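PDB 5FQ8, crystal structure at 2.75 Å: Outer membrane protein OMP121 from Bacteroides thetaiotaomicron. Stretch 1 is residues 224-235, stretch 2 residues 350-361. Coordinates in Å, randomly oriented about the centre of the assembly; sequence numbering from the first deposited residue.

Stretch 1 224-235: LWGNVYNNSQKL
Stretch 2 350-361: NDPFNTPGYYYT

Stretch 1 is a hairpin with a corner in one arm. Trp225 lies in extended conformation (phi/psi -164/162) and is tied to the returning strand by Trp225 N to Lys234 O at 3.2 Å. The chain then turns at Gly226 (77/-180), whose positive phi suits glycine; an ideal CB there would come within 3.4 Å of Trp225 CE3. Asn227 to Tyr229 run on as a weakly bonded strand, and a type I' turn, Tyr229 to Ser232, reverses the chain through Asn230 (54/44) and Asn231 (65/30). Paired backbone bonds close it, Tyr229 N to Ser232 O at 2.8 Å and Ser232 N to Tyr229 O at 2.9 Å. Ser232 OG, at chi1 p, adds a bond of 2.6 Å to Tyr229 O. Gln233, extended at t, t, points away from the other stretch and braces the corner, Gln233 NE2 to Gly226 O at 3.1 Å.

Stretch 2 makes no strand. A 3-10 segment covers Pro352 to Asn354, with Asn354 N bonded to Asp351 O at 2.8 Å and Thr355 N to Pro352 O at 2.9 Å; Tyr358 N to Thr355 O, 2.9 Å, folds the following loop. The nearest CA pairs are Gly226 CA to Tyr360 CA at 3.8 Å and Tyr229 CA to Phe353 CA at 6.8 Å, so numbering falls along stretch 2 as it rises along stretch 1. No backbone-to-backbone hydrogen bond joins the stretches directly; the hydrogen bonds between them involve side chains, and one water bridges the backbones. The contact buries 684 Å² in all.

Phe353 (chi1 m, chi2 -88°) is the central plug. Its ring is sandwiched: Lys234 CG sits 4.3 Å from the Phe353 ring centroid, nearly on the normal, and Tyr229 CB covers the opposite face, also 4.3 Å from that centroid. Polar atoms meet its edge, Asn227 O at 3.6 Å from Phe353 CE1 and Ser232 OG at 3.4 Å from Phe353 CZ. Having passed over the ring, the Lys234 chain (m, t, t, t) ends in a salt bridge, Lys234 NZ to Asp351 OD2 at 2.8 Å.

Tyr229 (t, chi2 -89°) extends the aromatic cluster. Pro352 CB lies 3.4 Å from the Tyr229 ring centroid, 8° off the normal, while the Tyr229 edge points at the face of Tyr358 (m, 76°), with ring centroids 5.0 Å apart and planes at 81°. The edge of Tyr358 in turn meets a backbone oxygen, Tyr358 CE2 to Val228 O at 3.3 Å.

At the corner the chains come close: Gly226 CA is 3.7 Å from Tyr360 CB. Trp225 (p, -77°) brings CZ3 to 3.5 Å from Tyr360 CB, and its six-membered ring meets the face of Tyr360 (p, -90°) in an offset edge-to-face pair, planes at 61°. Asn227, chi1 off-well at -91°, points toward stretch 2 and gives a weak bond, Asn227 ND2 to Tyr359 O at 2.7 Å but with an angle of 117°. Water 1 accepts from Asn227 N at 2.7 Å and donates to Tyr358 O at 3.2 Å.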

# COMPACT_ATOMS: atom_id res chain seq x y z
N LEU B 224 3.98 22.60 -41.39
CA LEU B 224 4.57 22.37 -40.09
C LEU B 224 3.88 21.21 -39.41
O LEU B 224 2.86 20.69 -39.88
CB LEU B 224 4.46 23.64 -39.25
CG LEU B 224 5.19 24.83 -39.85
CD1 LEU B 224 4.83 26.10 -39.12
CD2 LEU B 224 6.65 24.57 -39.74
N TRP B 225 4.46 20.77 -38.30
CA TRP B 225 3.78 19.81 -37.45
C TRP B 225 4.47 19.79 -36.09
O TRP B 225 5.61 20.25 -35.95
CB TRP B 225 3.74 18.42 -38.08
CG TRP B 225 5.05 17.74 -38.15
CD1 TRP B 225 6.05 17.98 -39.03
CD2 TRP B 225 5.49 16.69 -37.31
NE1 TRP B 225 7.10 17.15 -38.78
CE2 TRP B 225 6.78 16.34 -37.72
CE3 TRP B 225 4.92 16.01 -36.24
CZ2 TRP B 225 7.51 15.35 -37.10
CZ3 TRP B 225 5.64 15.03 -35.62
CH2 TRP B 225 6.92 14.71 -36.05
N GLY B 226 3.77 19.28 -35.11
CA GLY B 226 4.36 19.05 -33.81
C GLY B 226 4.50 20.33 -33.01
O GLY B 226 4.14 21.42 -33.43
N ASN B 227 5.04 20.17 -31.81
CA ASN B 227 5.22 21.31 -30.93
C ASN B 227 6.40 22.15 -31.36
O ASN B 227 7.06 21.89 -32.38
CB ASN B 227 5.40 20.83 -29.50
CG ASN B 227 4.09 20.73 -28.77
OD1 ASN B 227 3.30 21.67 -28.77
ND2 ASN B 227 3.85 19.60 -28.15
N VAL B 228 6.67 23.19 -30.59
CA VAL B 228 7.76 24.11 -30.87
C VAL B 228 8.75 24.00 -29.73
O VAL B 228 8.36 24.13 -28.57
CB VAL B 228 7.26 25.56 -31.02
CG1 VAL B 228 8.40 26.45 -31.43
CG2 VAL B 228 6.16 25.63 -32.04
N TYR B 229 10.00 23.75 -30.05
CA TYR B 229 11.04 23.59 -29.06
C TYR B 229 12.15 24.57 -29.38
O TYR B 229 12.71 24.53 -30.48
CB TYR B 229 11.58 22.16 -29.03
CG TYR B 229 12.86 21.97 -28.25
CD1 TYR B 229 14.10 22.12 -28.86
CD2 TYR B 229 12.84 21.62 -26.91
CE1 TYR B 229 15.27 21.95 -28.16
CE2 TYR B 229 14.00 21.44 -26.20
CZ TYR B 229 15.21 21.60 -26.83
OH TYR B 229 16.38 21.42 -26.12
N ASN B 230 12.47 25.43 -28.42
CA ASN B 230 13.58 26.36 -28.53
C ASN B 230 13.45 27.19 -29.80
O ASN B 230 14.41 27.38 -30.55
CB ASN B 230 14.91 25.62 -28.50
CG ASN B 230 16.07 26.53 -28.17
OD1 ASN B 230 16.01 27.73 -28.41
ND2 ASN B 230 17.12 25.96 -27.61
N ASN B 231 12.23 27.66 -30.05
CA ASN B 231 11.94 28.54 -31.16
C ASN B 231 12.18 27.84 -32.50
O ASN B 231 12.53 28.46 -33.50
CB ASN B 231 12.77 29.82 -31.05
CG ASN B 231 12.06 31.01 -31.59
OD1 ASN B 231 10.84 31.05 -31.62
ND2 ASN B 231 12.82 32.00 -32.02
N SER B 232 12.00 26.53 -32.51
CA SER B 232 12.18 25.73 -33.71
C SER B 232 11.06 24.71 -33.78
O SER B 232 10.51 24.30 -32.76
CB SER B 232 13.52 25.03 -33.72
OG SER B 232 13.49 23.89 -32.88
N GLN B 233 10.72 24.32 -35.00
CA GLN B 233 9.63 23.38 -35.23
C GLN B 233 9.99 22.50 -36.41
O GLN B 233 10.80 22.87 -37.25
CB GLN B 233 8.33 24.14 -35.47
CG GLN B 233 7.08 23.33 -35.41
CD GLN B 233 5.88 24.18 -35.71
OE1 GLN B 233 6.03 25.33 -36.10
NE2 GLN B 233 4.69 23.63 -35.53
N LYS B 234 9.39 21.31 -36.46
CA LYS B 234 9.66 20.41 -37.57
C LYS B 234 8.77 20.73 -38.76
O LYS B 234 7.62 21.16 -38.61
CB LYS B 234 9.48 18.95 -37.16
CG LYS B 234 10.71 18.34 -36.51
CD LYS B 234 10.48 16.91 -36.10
CE LYS B 234 11.73 16.30 -35.48
NZ LYS B 234 11.55 14.85 -35.22
N LEU B 235 9.31 20.49 -39.95
CA LEU B 235 8.70 20.85 -41.22
C LEU B 235 8.92 19.71 -42.19
O LEU B 235 10.06 19.27 -42.38
CB LEU B 235 9.33 22.13 -41.75
CG LEU B 235 8.89 22.66 -43.10
CD1 LEU B 235 7.54 23.27 -42.95
CD2 LEU B 235 9.88 23.69 -43.54
N ASN B 350 16.78 11.40 -27.70
CA ASN B 350 17.70 12.52 -27.75
C ASN B 350 17.27 13.57 -28.73
O ASN B 350 17.95 14.58 -28.88
CB ASN B 350 19.10 12.04 -28.09
CG ASN B 350 19.77 11.40 -26.92
OD1 ASN B 350 19.46 10.26 -26.57
ND2 ASN B 350 20.68 12.12 -26.29
N ASP B 351 16.16 13.34 -29.41
CA ASP B 351 15.48 14.33 -30.22
C ASP B 351 14.47 15.04 -29.33
O ASP B 351 13.43 14.46 -28.97
CB ASP B 351 14.81 13.67 -31.42
CG ASP B 351 14.22 14.66 -32.39
OD1 ASP B 351 14.47 15.87 -32.25
OD2 ASP B 351 13.52 14.21 -33.30
N PRO B 352 14.73 16.28 -28.94
CA PRO B 352 13.85 16.96 -27.98
C PRO B 352 12.39 16.87 -28.35
O PRO B 352 11.56 16.67 -27.46
CB PRO B 352 14.35 18.41 -28.03
CG PRO B 352 15.13 18.52 -29.28
CD PRO B 352 15.75 17.19 -29.47
N PHE B 353 12.08 16.95 -29.64
CA PHE B 353 10.69 16.91 -30.07
C PHE B 353 9.98 15.62 -29.72
O PHE B 353 8.76 15.55 -29.89
CB PHE B 353 10.59 17.11 -31.56
CG PHE B 353 11.01 18.47 -32.03
CD1 PHE B 353 10.10 19.50 -32.09
CD2 PHE B 353 12.30 18.70 -32.46
CE1 PHE B 353 10.47 20.73 -32.55
CE2 PHE B 353 12.68 19.93 -32.92
CZ PHE B 353 11.76 20.95 -32.97
N ASN B 354 10.69 14.58 -29.27
CA ASN B 354 10.05 13.34 -28.87
C ASN B 354 9.93 13.21 -27.37
O ASN B 354 9.27 12.27 -26.91
CB ASN B 354 10.81 12.12 -29.37
CG ASN B 354 10.89 12.04 -30.85
OD1 ASN B 354 10.00 12.46 -31.57
ND2 ASN B 354 11.98 11.49 -31.33
N THR B 355 10.58 14.09 -26.62
CA THR B 355 10.50 14.06 -25.18
C THR B 355 9.05 14.33 -24.78
O THR B 355 8.33 14.99 -25.52
CB THR B 355 11.45 15.08 -24.58
N PRO B 356 8.60 13.81 -23.65
CA PRO B 356 7.16 13.88 -23.33
C PRO B 356 6.60 15.28 -23.33
O PRO B 356 5.41 15.46 -23.60
CB PRO B 356 7.09 13.25 -21.94
CG PRO B 356 8.25 12.36 -21.89
CD PRO B 356 9.33 13.05 -22.63
N GLY B 357 7.42 16.28 -23.03
CA GLY B 357 6.93 17.63 -22.99
C GLY B 357 6.78 18.28 -24.34
O GLY B 357 6.05 19.27 -24.46
N TYR B 358 7.43 17.76 -25.37
CA TYR B 358 7.32 18.34 -26.69
C TYR B 358 6.81 17.34 -27.72
O TYR B 358 7.01 17.54 -28.92
CB TYR B 358 8.66 18.95 -27.10
CG TYR B 358 9.09 20.10 -26.23
CD1 TYR B 358 9.61 19.88 -24.97
CD2 TYR B 358 9.00 21.41 -26.67
CE1 TYR B 358 10.00 20.93 -24.17
CE2 TYR B 358 9.39 22.46 -25.89
CZ TYR B 358 9.89 22.22 -24.63
OH TYR B 358 10.29 23.28 -23.85
N TYR B 359 6.13 16.29 -27.28
CA TYR B 359 5.54 15.32 -28.19
C TYR B 359 4.52 15.99 -29.10
O TYR B 359 3.88 16.96 -28.72
CB TYR B 359 4.88 14.23 -27.38
CG TYR B 359 4.35 13.06 -28.17
CD1 TYR B 359 5.18 12.34 -29.01
CD2 TYR B 359 3.04 12.66 -28.03
CE1 TYR B 359 4.69 11.26 -29.71
CE2 TYR B 359 2.54 11.60 -28.73
CZ TYR B 359 3.37 10.90 -29.57
OH TYR B 359 2.87 9.84 -30.25
N TYR B 360 4.38 15.47 -30.32
CA TYR B 360 3.67 16.24 -31.34
C TYR B 360 2.19 16.44 -31.02
O TYR B 360 1.57 17.33 -31.60
CB TYR B 360 3.85 15.60 -32.71
CG TYR B 360 3.17 14.27 -32.90
CD1 TYR B 360 3.82 13.10 -32.59
CD2 TYR B 360 1.88 14.19 -33.39
CE1 TYR B 360 3.21 11.89 -32.75
CE2 TYR B 360 1.27 12.99 -33.54
CZ TYR B 360 1.94 11.84 -33.22
OH TYR B 360 1.35 10.63 -33.37
N THR B 361 1.62 15.66 -30.10
CA THR B 361 0.21 15.84 -29.82
C THR B 361 -0.08 15.70 -28.33
O THR B 361 0.43 14.79 -27.67
CB THR B 361 -0.62 14.84 -30.61
OG1 THR B 361 -2.00 15.11 -30.38
CG2 THR B 361 -0.27 13.44 -30.20
O HOH W 1 6.69 18.00 -32.02